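Local coordinates for putative lipoprotein (Bacteroides thetaiotaomicron, PDB 4Q1Z) that is of unknown function but is a putative two-domain lipoprotein of the DUF4876 family, built mainly of strands and loops, with hardly any helix, at residues Y132-N137 / Y188-G193; L142-I147 / W179-N184; G146-N151 / F269-G274; E194-S199 / S221-N226. All blocks are in the same frame, centred on the assembly; numbering follows the deposited sequence. Where two conformers were deposited one is given.

In the fold
All four contacts lie in the C-terminal domain, which follows the seven-stranded N-terminal sheet, around a mixed sheet that runs 265-269, 148-152, 177-180, 238-245, 223-224, 195-199, 131-136 through its middle. Contact 3 pairs the first two of these strands and contact 4 joins 223-224 to 195-199. Contact 1 contributes strand 189-190 and contact 2 strand 142-143 of a small two-stranded sheet, which links them. Centres of contacts 2 and 3, which share Gly146 and Ile147, are about 8 Å apart; those of contacts 3 and 4 are about 16 Å apart. Along the chain, contact 2 nests within contact 1, contact 4 within contact 3, so sequence-distant strands close into one core.

Contact 1. Residues Y132-N137 / Y188-G193; sequences YEIYNN and YPLAPG
The turn that leads from strand 189-190 into strand 195-199 closes on Asn136, at the end of strand 131-136, and shows how one amide side chain can tie a strand end to a neighbouring connection. With CG anti to the backbone N (chi1 -179°), the Asn136 side chain extends toward the turn, and its ND2 gives a short, bent hydrogen bond to Leu190 O at 2.6 Å. The acceptor lies close to the plane of the Asn136 amide, whereas the donor stands above the plane of the Leu190 carbonyl. ND2 also binds Asp140 O, and OD1 is held by Ser138 OG, which fixes the rotation of the amide. The backbone adds a straighter bond, Gly193 N to Asn136 O, at 3.1 Å and 170°. An alanine at Asn136 would probably leave the carbonyls of Leu190 and Asp140 without their amide donor and Ser138 without its OD1 partner, with the backbone bond from Gly193 still holding the turn. Nearby, Leu190 CD2 lies 4.2 Å from Asn136 CB and 4.4 Å from Ile134 CG2. Tyr135 OH approaches Gly193 CA to 3.5 Å, while its own hydrogen bond is to Tyr366 O. Strand 131-136 runs between 108-114 and 195-199 in the large sheet; Leu190 packs on Cys196 of the latter.

Contact 2. Residues L142-I147 / W179-N184; sequences LYLDGI and WKFPGN
Leu144 to Ile147 form a type II beta turn that packs against Phe181, at the point where strand 177-180 gives way to a loop. The turn is closed internally by Ile147 N bonding to Leu144 O, and Gly146 occupies its third place with the positive phi that glycine adopts most readily. Its outward groups are then satisfied by the other segment. Phe181 N donates to Ile147 O at 2.9 Å, meeting the oxygen nearly along the C=O axis, and Phe181 O in return takes a weak, bent bond from Gly146 N at 3.0 Å. A water donates to Gly146 O at 2.7 Å and accepts a weak, long bond from Lys180 NZ.

The carboxylate of Asp145 serves the loop 185-188, after segment 179-184. Its OD1 accepts from Tyr188 N, and OD2 accepts from the backbone N atoms of both Gly185 and Glu187; three N-H groups directed at the carboxylate would be expected to stabilise its negative charge. Gly183 CA approaches Asp145 OD2 to 3.4 Å. Asp145 CA makes a further C-H...O contact with Pro182 O.

Phe181 supplies the apolar half. Its CG lies anti to the carbonyl carbon (chi1 -76°), which sets the ring against the turn, where Phe181 CB also comes 3.3 Å from Leu144 O. Phe181 CD2 touches Ile147 CB at 4.0 Å, while Ile147 O sits at the ring edge. Over one face, Leu144 CB stands 4.2 Å above the plane, directly over the ring centre.

Contact 3. Residues G146-N151 / F269-G274; sequences GIYFAN and FRVPEG
Tyr148 and Phe269 face each other as an antiparallel hydrogen-bonded pair, and their side chains turn to the same side of the sheet, an example of an aromatic pair on neighbouring strands. Tyr148 N donates to Phe269 O at 2.8 Å, and Phe269 N returns a bond to Tyr148 O at 3.0 Å, with this second donor raised above the carbonyl plane. Phe269 CG sits between its backbone N and carbonyl carbon (chi1 62°), on the Tyr148 side. The ring lies flat beneath Tyr148 CB, which stands 3.4 Å above its centre in a CH-pi contact. The two rings are nearly parallel, at 13°, but slid apart, their centroids separated by 5.0 Å. Ala150 CB comes to the ring's edge, in its plane, 4.0 Å from Phe269 CE1. Farther along, Val271 CG2 touches Tyr148 CE1 at 3.6 Å, and a water bridges the backbones, donating to Gly146 O and accepting from Val271 N. Ile147 CG2 lies 3.7 Å from Phe269 O.

In the next shell, Trp277 meets both the Tyr148 and Phe269 rings edge-to-face, and Val178 and Ile302 also pack on Phe269. An alanine at Phe269 would probably strip the flat support from Tyr148 CB and leave the Tyr148 and Trp277 rings freer to turn. Strand 148-152 is flanked by 265-269 and 177-180, and Phe149, pointing from the opposite face, packs on Tyr132 and Phe225.

Contact 4. Residues E194-S199 / S221-N226; sequences ESCIIS and SEFEFN
Ile198 CG2 lies over one face of the Phe225 ring, 3.4 Å above its plane and offset toward the rim, in a CH-pi contact. The Phe223 ring is met differently: Cys196 SG approaches obliquely, 3.7 Å from Phe223 CD1, a sulfur-aromatic contact, while the Phe181 ring meets it edge-to-face. Phe223 and Phe225 belong to the segment that pairs in parallel with strand 195-199. Phe223 N donates to Ile197 O, Ser199 N to Phe223 O, and Phe225 N to Ser199 O, all at 3.0 to 3.1 Å. At the start of the pairing, the acceptor for Ile197 N is a side chain, Glu222 OE1, which takes the bond at 2.7 Å and 170°, almost straight. A bend in the Glu222 chain (chi2 73°) turns CD back toward the strand. OE2 is held by a salt bridge to Arg387 and by Asn397 ND2, which would be expected to keep the group ionised. On the sheet face that carries Ser199 and Glu224, Ser199 OG and Ser221 OG lie 2.8 Å apart, and Ser221 OG also bonds to Gly218 O. On the other face, Ile198 CG2 also touches Phe223 CB, and Met240 of strand 238-245 packs on Ile198, Phe223 and Phe225. Strand 195-199 thus lies between 223-224 and 131-136, with 238-245 beyond 223-224.

Contact 1. Residues Y132-N137 / Y188-G193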
# COMPACT_ATOMS: atom_id res chain seq x y z
N TYR A 132 -4.29 8.39 5.89
CA TYR A 132 -3.96 7.15 5.18
C TYR A 132 -2.72 7.39 4.37
O TYR A 132 -2.74 8.28 3.52
CB TYR A 132 -5.14 6.74 4.24
CG TYR A 132 -6.49 6.82 4.90
CD1 TYR A 132 -7.24 8.01 4.88
CD2 TYR A 132 -7.00 5.75 5.63
CE1 TYR A 132 -8.45 8.11 5.55
CE2 TYR A 132 -8.21 5.85 6.31
CZ TYR A 132 -8.94 7.03 6.25
OH TYR A 132 -10.16 7.12 6.89
N GLU A 133 -1.64 6.68 4.66
CA GLU A 133 -0.39 6.85 3.94
C GLU A 133 -0.16 5.60 3.08
O GLU A 133 -0.12 4.50 3.59
CB GLU A 133 0.76 7.14 4.89
CG GLU A 133 2.09 7.34 4.19
CD GLU A 133 3.25 7.77 5.07
OE1 GLU A 133 3.01 8.37 6.14
OE2 GLU A 133 4.41 7.51 4.68
N ILE A 134 -0.09 5.83 1.77
CA ILE A 134 0.08 4.91 0.64
C ILE A 134 1.55 4.97 0.23
O ILE A 134 2.09 6.06 0.14
CB ILE A 134 -0.92 5.41 -0.47
CG1 ILE A 134 -2.34 5.03 -0.13
CG2 ILE A 134 -0.56 5.05 -1.90
CD1 ILE A 134 -2.44 3.62 0.39
N TYR A 135 2.21 3.81 0.03
CA TYR A 135 3.64 3.73 -0.31
C TYR A 135 3.89 2.93 -1.58
O TYR A 135 3.28 1.87 -1.79
CB TYR A 135 4.39 3.09 0.88
CG TYR A 135 5.91 2.94 0.77
CD1 TYR A 135 6.76 4.00 1.04
CD2 TYR A 135 6.49 1.69 0.53
CE1 TYR A 135 8.15 3.86 1.00
CE2 TYR A 135 7.88 1.53 0.48
CZ TYR A 135 8.70 2.61 0.73
OH TYR A 135 10.07 2.46 0.69
N ASN A 136 4.82 3.42 -2.43
CA ASN A 136 5.25 2.69 -3.61
C ASN A 136 6.32 1.72 -3.14
O ASN A 136 7.47 2.12 -2.89
CB ASN A 136 5.73 3.61 -4.72
CG ASN A 136 6.15 2.88 -5.99
OD1 ASN A 136 6.30 1.66 -6.04
ND2 ASN A 136 6.36 3.63 -7.06
N ASN A 137 5.89 0.46 -2.94
CA ASN A 137 6.72 -0.64 -2.44
C ASN A 137 7.39 -1.45 -3.60
O ASN A 137 8.19 -2.35 -3.34
CB ASN A 137 5.80 -1.54 -1.59
CG ASN A 137 6.45 -2.31 -0.49
OD1 ASN A 137 7.25 -1.80 0.30
ND2 ASN A 137 6.04 -3.56 -0.37
N TYR A 188 0.01 12.12 -11.53
CA TYR A 188 0.50 11.86 -10.17
C TYR A 188 1.34 10.59 -10.06
O TYR A 188 0.88 9.58 -9.51
CB TYR A 188 -0.64 11.84 -9.13
CG TYR A 188 -1.50 13.08 -9.20
CD1 TYR A 188 -1.14 14.24 -8.51
CD2 TYR A 188 -2.64 13.12 -10.00
CE1 TYR A 188 -1.91 15.40 -8.60
CE2 TYR A 188 -3.39 14.28 -10.13
CZ TYR A 188 -3.04 15.41 -9.41
OH TYR A 188 -3.80 16.55 -9.53
N PRO A 189 2.64 10.66 -10.46
CA PRO A 189 3.50 9.49 -10.28
C PRO A 189 4.06 9.39 -8.87
O PRO A 189 4.35 10.41 -8.21
CB PRO A 189 4.64 9.74 -11.27
CG PRO A 189 4.73 11.21 -11.36
CD PRO A 189 3.37 11.77 -11.10
N LEU A 190 4.29 8.14 -8.45
CA LEU A 190 4.92 7.83 -7.19
C LEU A 190 6.14 6.97 -7.53
O LEU A 190 6.03 5.97 -8.23
CB LEU A 190 3.91 7.13 -6.27
CG LEU A 190 3.89 7.51 -4.78
CD1 LEU A 190 3.49 8.94 -4.56
CD2 LEU A 190 2.93 6.62 -4.03
N ALA A 191 7.33 7.44 -7.15
CA ALA A 191 8.58 6.73 -7.40
C ALA A 191 8.81 5.68 -6.30
O ALA A 191 8.27 5.84 -5.20
CB ALA A 191 9.74 7.72 -7.41
N PRO A 192 9.61 4.62 -6.54
CA PRO A 192 9.89 3.67 -5.44
C PRO A 192 10.46 4.39 -4.20
O PRO A 192 11.46 5.11 -4.29
CB PRO A 192 10.95 2.73 -6.06
CG PRO A 192 10.76 2.83 -7.51
CD PRO A 192 10.32 4.24 -7.78
N GLY A 193 9.80 4.22 -3.05
CA GLY A 193 10.22 4.85 -1.80
C GLY A 193 9.46 6.11 -1.43
O GLY A 193 9.71 6.71 -0.37

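Contact 2. Residues L142-I147 / W179-N184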
# COMPACT_ATOMS: atom_id res chain seq x y z
N LEU A 142 4.98 4.24 -10.30
CA LEU A 142 3.56 3.94 -10.46
C LEU A 142 2.79 5.23 -10.59
O LEU A 142 3.15 6.20 -9.91
CB LEU A 142 3.01 3.19 -9.23
CG LEU A 142 3.34 1.72 -9.04
CD1 LEU A 142 3.13 1.32 -7.59
CD2 LEU A 142 2.51 0.82 -10.00
N TYR A 143 1.70 5.23 -11.36
CA TYR A 143 0.89 6.44 -11.46
C TYR A 143 -0.38 6.28 -10.66
O TYR A 143 -1.15 5.35 -10.90
CB TYR A 143 0.59 6.79 -12.91
CG TYR A 143 1.81 7.31 -13.63
CD1 TYR A 143 2.13 8.66 -13.61
CD2 TYR A 143 2.65 6.45 -14.34
CE1 TYR A 143 3.24 9.15 -14.30
CE2 TYR A 143 3.77 6.93 -15.02
CZ TYR A 143 4.06 8.28 -15.00
OH TYR A 143 5.17 8.75 -15.65
N LEU A 144 -0.60 7.20 -9.71
CA LEU A 144 -1.78 7.18 -8.83
C LEU A 144 -3.06 7.61 -9.53
O LEU A 144 -4.13 7.35 -9.02
CB LEU A 144 -1.56 8.09 -7.61
CG LEU A 144 -0.53 7.66 -6.58
CD1 LEU A 144 -0.26 8.79 -5.65
CD2 LEU A 144 -1.00 6.42 -5.80
N ASP A 145 -2.96 8.24 -10.70
CA ASP A 145 -4.10 8.76 -11.44
C ASP A 145 -5.26 7.76 -11.57
O ASP A 145 -5.08 6.65 -12.05
CB ASP A 145 -3.66 9.20 -12.84
CG ASP A 145 -2.53 10.18 -12.84
OD1 ASP A 145 -1.53 9.92 -12.14
OD2 ASP A 145 -2.63 11.21 -13.53
N GLY A 146 -6.44 8.18 -11.13
CA GLY A 146 -7.66 7.39 -11.24
C GLY A 146 -7.78 6.13 -10.40
O GLY A 146 -8.74 5.38 -10.61
N ILE A 147 -6.81 5.87 -9.49
CA ILE A 147 -6.86 4.74 -8.57
C ILE A 147 -7.94 5.11 -7.55
O ILE A 147 -8.09 6.29 -7.21
CB ILE A 147 -5.48 4.41 -7.94
CG1 ILE A 147 -4.60 3.64 -8.95
CG2 ILE A 147 -5.62 3.60 -6.64
CD1 ILE A 147 -3.21 3.46 -8.56
N TRP A 179 -13.95 7.04 -3.52
CA TRP A 179 -13.22 8.20 -4.02
C TRP A 179 -12.23 7.71 -5.06
O TRP A 179 -11.94 6.51 -5.12
CB TRP A 179 -12.46 8.94 -2.89
CG TRP A 179 -13.29 9.42 -1.75
CD1 TRP A 179 -13.64 8.71 -0.63
CD2 TRP A 179 -13.76 10.76 -1.54
NE1 TRP A 179 -14.39 9.50 0.21
CE2 TRP A 179 -14.43 10.78 -0.30
CE3 TRP A 179 -13.69 11.95 -2.29
CZ2 TRP A 179 -14.99 11.96 0.23
CZ3 TRP A 179 -14.31 13.09 -1.80
CH2 TRP A 179 -14.94 13.10 -0.55
N LYS A 180 -11.69 8.63 -5.86
CA LYS A 180 -10.62 8.31 -6.80
C LYS A 180 -9.63 9.46 -6.84
O LYS A 180 -9.94 10.59 -6.49
CB LYS A 180 -11.11 7.92 -8.21
CG LYS A 180 -11.60 9.02 -9.12
CD LYS A 180 -11.93 8.42 -10.47
CE LYS A 180 -12.70 9.36 -11.34
NZ LYS A 180 -12.92 8.78 -12.69
N PHE A 181 -8.42 9.15 -7.25
CA PHE A 181 -7.42 10.18 -7.43
C PHE A 181 -7.75 10.92 -8.72
O PHE A 181 -8.13 10.26 -9.70
CB PHE A 181 -6.00 9.56 -7.49
CG PHE A 181 -5.43 9.12 -6.17
CD1 PHE A 181 -4.69 9.99 -5.38
CD2 PHE A 181 -5.58 7.80 -5.73
CE1 PHE A 181 -4.14 9.57 -4.17
CE2 PHE A 181 -5.00 7.37 -4.52
CZ PHE A 181 -4.30 8.27 -3.74
N PRO A 182 -7.61 12.26 -8.77
CA PRO A 182 -7.76 12.96 -10.07
C PRO A 182 -6.56 12.65 -11.00
O PRO A 182 -5.71 11.82 -10.66
CB PRO A 182 -7.82 14.44 -9.66
CG PRO A 182 -7.05 14.51 -8.39
CD PRO A 182 -7.18 13.19 -7.70
N GLY A 183 -6.49 13.31 -12.16
CA GLY A 183 -5.39 13.10 -13.10
C GLY A 183 -5.77 12.39 -14.38
O GLY A 183 -6.60 11.47 -14.37
N ASN A 184 -5.13 12.80 -15.49
CA ASN A 184 -5.35 12.32 -16.86
C ASN A 184 -4.77 10.91 -17.10
O ASN A 184 -5.17 10.24 -18.05
CB ASN A 184 -4.75 13.32 -17.89
CG ASN A 184 -3.24 13.24 -18.09
OD1 ASN A 184 -2.44 13.14 -17.14
ND2 ASN A 184 -2.80 13.29 -19.34
O HOH W 1 -10.45 6.35 -12.40

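Contact 3. Residues G146-N151 / F269-G274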
# COMPACT_ATOMS: atom_id res chain seq x y z
N GLY A 146 -6.44 8.18 -11.13
CA GLY A 146 -7.66 7.39 -11.24
C GLY A 146 -7.78 6.13 -10.40
O GLY A 146 -8.74 5.38 -10.61
N ILE A 147 -6.81 5.87 -9.49
CA ILE A 147 -6.86 4.74 -8.57
C ILE A 147 -7.94 5.11 -7.55
O ILE A 147 -8.09 6.29 -7.21
CB ILE A 147 -5.48 4.41 -7.94
CG1 ILE A 147 -4.60 3.64 -8.95
CG2 ILE A 147 -5.62 3.60 -6.64
CD1 ILE A 147 -3.21 3.46 -8.56
N TYR A 148 -8.74 4.11 -7.13
CA TYR A 148 -9.85 4.31 -6.21
C TYR A 148 -9.48 4.01 -4.79
O TYR A 148 -8.59 3.20 -4.53
CB TYR A 148 -11.00 3.40 -6.61
CG TYR A 148 -11.62 3.75 -7.94
CD1 TYR A 148 -11.14 3.21 -9.12
CD2 TYR A 148 -12.70 4.63 -8.01
CE1 TYR A 148 -11.70 3.54 -10.35
CE2 TYR A 148 -13.26 4.98 -9.23
CZ TYR A 148 -12.77 4.43 -10.40
OH TYR A 148 -13.31 4.77 -11.62
N PHE A 149 -10.20 4.64 -3.86
CA PHE A 149 -10.15 4.50 -2.42
C PHE A 149 -11.55 4.31 -1.93
O PHE A 149 -12.41 5.13 -2.25
CB PHE A 149 -9.52 5.75 -1.75
CG PHE A 149 -9.43 5.66 -0.24
CD1 PHE A 149 -10.57 5.79 0.56
CD2 PHE A 149 -8.20 5.46 0.38
CE1 PHE A 149 -10.50 5.63 1.94
CE2 PHE A 149 -8.12 5.37 1.78
CZ PHE A 149 -9.28 5.44 2.55
N ALA A 150 -11.78 3.28 -1.09
CA ALA A 150 -13.07 3.03 -0.48
C ALA A 150 -12.96 2.49 0.95
O ALA A 150 -11.96 1.85 1.32
CB ALA A 150 -13.87 2.03 -1.34
N ASN A 151 -14.01 2.75 1.75
CA ASN A 151 -14.22 2.15 3.07
C ASN A 151 -15.38 1.18 2.87
O ASN A 151 -16.27 1.43 2.05
CB ASN A 151 -14.45 3.17 4.20
CG ASN A 151 -15.79 3.87 4.18
OD1 ASN A 151 -16.03 4.72 3.35
ND2 ASN A 151 -16.67 3.53 5.10
N PHE A 269 -8.01 0.33 -4.98
CA PHE A 269 -8.20 -0.57 -6.12
C PHE A 269 -8.09 0.16 -7.46
O PHE A 269 -8.40 1.36 -7.58
CB PHE A 269 -9.52 -1.33 -6.02
CG PHE A 269 -10.80 -0.51 -6.02
CD1 PHE A 269 -11.29 0.05 -4.84
CD2 PHE A 269 -11.57 -0.38 -7.19
CE1 PHE A 269 -12.50 0.75 -4.83
CE2 PHE A 269 -12.77 0.32 -7.18
CZ PHE A 269 -13.24 0.86 -5.99
N ARG A 270 -7.61 -0.60 -8.46
CA ARG A 270 -7.39 -0.11 -9.82
C ARG A 270 -8.32 -0.82 -10.81
O ARG A 270 -8.46 -2.04 -10.79
CB ARG A 270 -5.91 -0.33 -10.23
CG ARG A 270 -5.44 0.57 -11.38
CD ARG A 270 -4.09 0.13 -11.92
NE ARG A 270 -3.49 1.15 -12.79
CZ ARG A 270 -3.69 1.24 -14.11
NH1 ARG A 270 -4.47 0.37 -14.73
NH2 ARG A 270 -3.10 2.20 -14.81
N VAL A 271 -8.97 -0.05 -11.66
CA VAL A 271 -9.87 -0.58 -12.69
C VAL A 271 -9.02 -0.64 -13.96
O VAL A 271 -8.46 0.39 -14.35
CB VAL A 271 -11.21 0.21 -12.86
CG1 VAL A 271 -12.03 -0.34 -14.02
CG2 VAL A 271 -12.03 0.18 -11.58
N PRO A 272 -8.84 -1.82 -14.59
CA PRO A 272 -7.98 -1.90 -15.78
C PRO A 272 -8.45 -1.06 -16.96
O PRO A 272 -9.66 -0.95 -17.21
CB PRO A 272 -8.00 -3.40 -16.15
CG PRO A 272 -8.50 -4.09 -14.96
CD PRO A 272 -9.41 -3.14 -14.25
N GLU A 273 -7.48 -0.47 -17.67
CA GLU A 273 -7.71 0.33 -18.88
C GLU A 273 -8.42 -0.57 -19.90
O GLU A 273 -7.91 -1.65 -20.24
CB GLU A 273 -6.36 0.91 -19.40
CG GLU A 273 -6.44 1.72 -20.69
CD GLU A 273 -7.31 2.96 -20.70
OE1 GLU A 273 -7.14 3.83 -19.81
OE2 GLU A 273 -8.13 3.10 -21.64
N GLY A 274 -9.63 -0.16 -20.28
CA GLY A 274 -10.48 -0.93 -21.18
C GLY A 274 -11.71 -1.44 -20.47
O GLY A 274 -12.82 -1.33 -21.01
O HOH W 2 -8.16 2.89 -11.43

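Contact 4. Residues E194-S199 / S221-N226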
# COMPACT_ATOMS: atom_id res chain seq x y z
N GLU A 194 8.53 6.53 -2.32
CA GLU A 194 7.68 7.70 -2.15
C GLU A 194 6.33 7.29 -1.59
O GLU A 194 5.80 6.23 -1.92
CB GLU A 194 7.48 8.45 -3.46
CG GLU A 194 8.63 9.37 -3.85
CD GLU A 194 8.39 10.26 -5.06
OE1 GLU A 194 7.40 10.04 -5.79
OE2 GLU A 194 9.21 11.19 -5.27
N SER A 195 5.80 8.14 -0.72
CA SER A 195 4.48 7.98 -0.10
C SER A 195 3.51 9.05 -0.60
O SER A 195 3.91 10.15 -0.95
CB SER A 195 4.57 8.10 1.42
OG SER A 195 4.98 6.92 2.09
N CYS A 196 2.22 8.69 -0.62
CA CYS A 196 1.10 9.60 -0.81
C CYS A 196 0.24 9.53 0.44
O CYS A 196 -0.25 8.45 0.81
CB CYS A 196 0.29 9.30 -2.06
SG CYS A 196 -1.06 10.48 -2.34
N ILE A 197 0.10 10.67 1.13
CA ILE A 197 -0.75 10.77 2.30
C ILE A 197 -2.05 11.44 1.86
O ILE A 197 -2.03 12.42 1.11
CB ILE A 197 -0.08 11.52 3.51
CG1 ILE A 197 1.29 10.90 3.88
CG2 ILE A 197 -1.02 11.63 4.73
CD1 ILE A 197 2.18 11.77 4.65
N ILE A 198 -3.17 10.88 2.33
CA ILE A 198 -4.52 11.40 2.15
C ILE A 198 -5.05 11.64 3.55
O ILE A 198 -5.04 10.72 4.37
CB ILE A 198 -5.48 10.51 1.30
CG1 ILE A 198 -4.76 9.82 0.12
CG2 ILE A 198 -6.65 11.34 0.82
CD1 ILE A 198 -5.42 8.55 -0.33
N SER A 199 -5.45 12.87 3.84
CA SER A 199 -6.03 13.28 5.12
C SER A 199 -7.51 13.54 4.96
O SER A 199 -7.95 13.92 3.87
CB SER A 199 -5.34 14.54 5.63
OG SER A 199 -4.17 14.26 6.37
N SER A 221 0.04 16.95 3.71
CA SER A 221 -0.60 15.81 3.02
C SER A 221 -0.72 16.15 1.55
O SER A 221 -1.05 17.29 1.23
CB SER A 221 -1.98 15.52 3.60
OG SER A 221 -1.96 15.10 4.96
N GLU A 222 -0.43 15.19 0.66
CA GLU A 222 -0.53 15.38 -0.79
C GLU A 222 -1.98 15.59 -1.19
O GLU A 222 -2.30 16.51 -1.95
CB GLU A 222 0.05 14.15 -1.52
CG GLU A 222 1.57 14.04 -1.49
CD GLU A 222 2.19 13.64 -0.17
OE1 GLU A 222 1.61 12.80 0.55
OE2 GLU A 222 3.28 14.16 0.13
N PHE A 223 -2.87 14.76 -0.63
CA PHE A 223 -4.30 14.78 -0.90
C PHE A 223 -5.15 14.92 0.36
O PHE A 223 -4.65 14.74 1.48
CB PHE A 223 -4.73 13.51 -1.68
CG PHE A 223 -4.42 13.60 -3.15
CD1 PHE A 223 -3.15 13.31 -3.63
CD2 PHE A 223 -5.37 14.08 -4.04
CE1 PHE A 223 -2.84 13.46 -4.98
CE2 PHE A 223 -5.05 14.25 -5.38
CZ PHE A 223 -3.80 13.93 -5.85
N GLU A 224 -6.42 15.28 0.17
CA GLU A 224 -7.42 15.39 1.22
C GLU A 224 -8.78 15.06 0.68
O GLU A 224 -9.02 15.22 -0.51
CB GLU A 224 -7.41 16.75 1.89
CG GLU A 224 -7.82 17.92 1.01
CD GLU A 224 -8.07 19.18 1.79
OE1 GLU A 224 -8.12 19.12 3.03
OE2 GLU A 224 -8.19 20.25 1.15
N PHE A 225 -9.66 14.56 1.55
CA PHE A 225 -11.06 14.23 1.25
C PHE A 225 -11.94 15.45 1.57
O PHE A 225 -12.73 15.39 2.51
CB PHE A 225 -11.50 13.02 2.08
CG PHE A 225 -10.79 11.73 1.79
CD1 PHE A 225 -11.10 10.98 0.66
CD2 PHE A 225 -9.88 11.20 2.71
CE1 PHE A 225 -10.47 9.75 0.42
CE2 PHE A 225 -9.26 9.96 2.47
CZ PHE A 225 -9.56 9.25 1.32
N ASN A 226 -11.76 16.55 0.82
CA ASN A 226 -12.54 17.77 1.06
C ASN A 226 -14.04 17.57 0.72
O ASN A 226 -14.38 16.99 -0.31
CB ASN A 226 -11.94 18.93 0.27
CG ASN A 226 -12.65 20.24 0.39
OD1 ASN A 226 -13.12 20.65 1.46
ND2 ASN A 226 -12.70 20.97 -0.71
O HOH W 3 4.29 11.37 1.49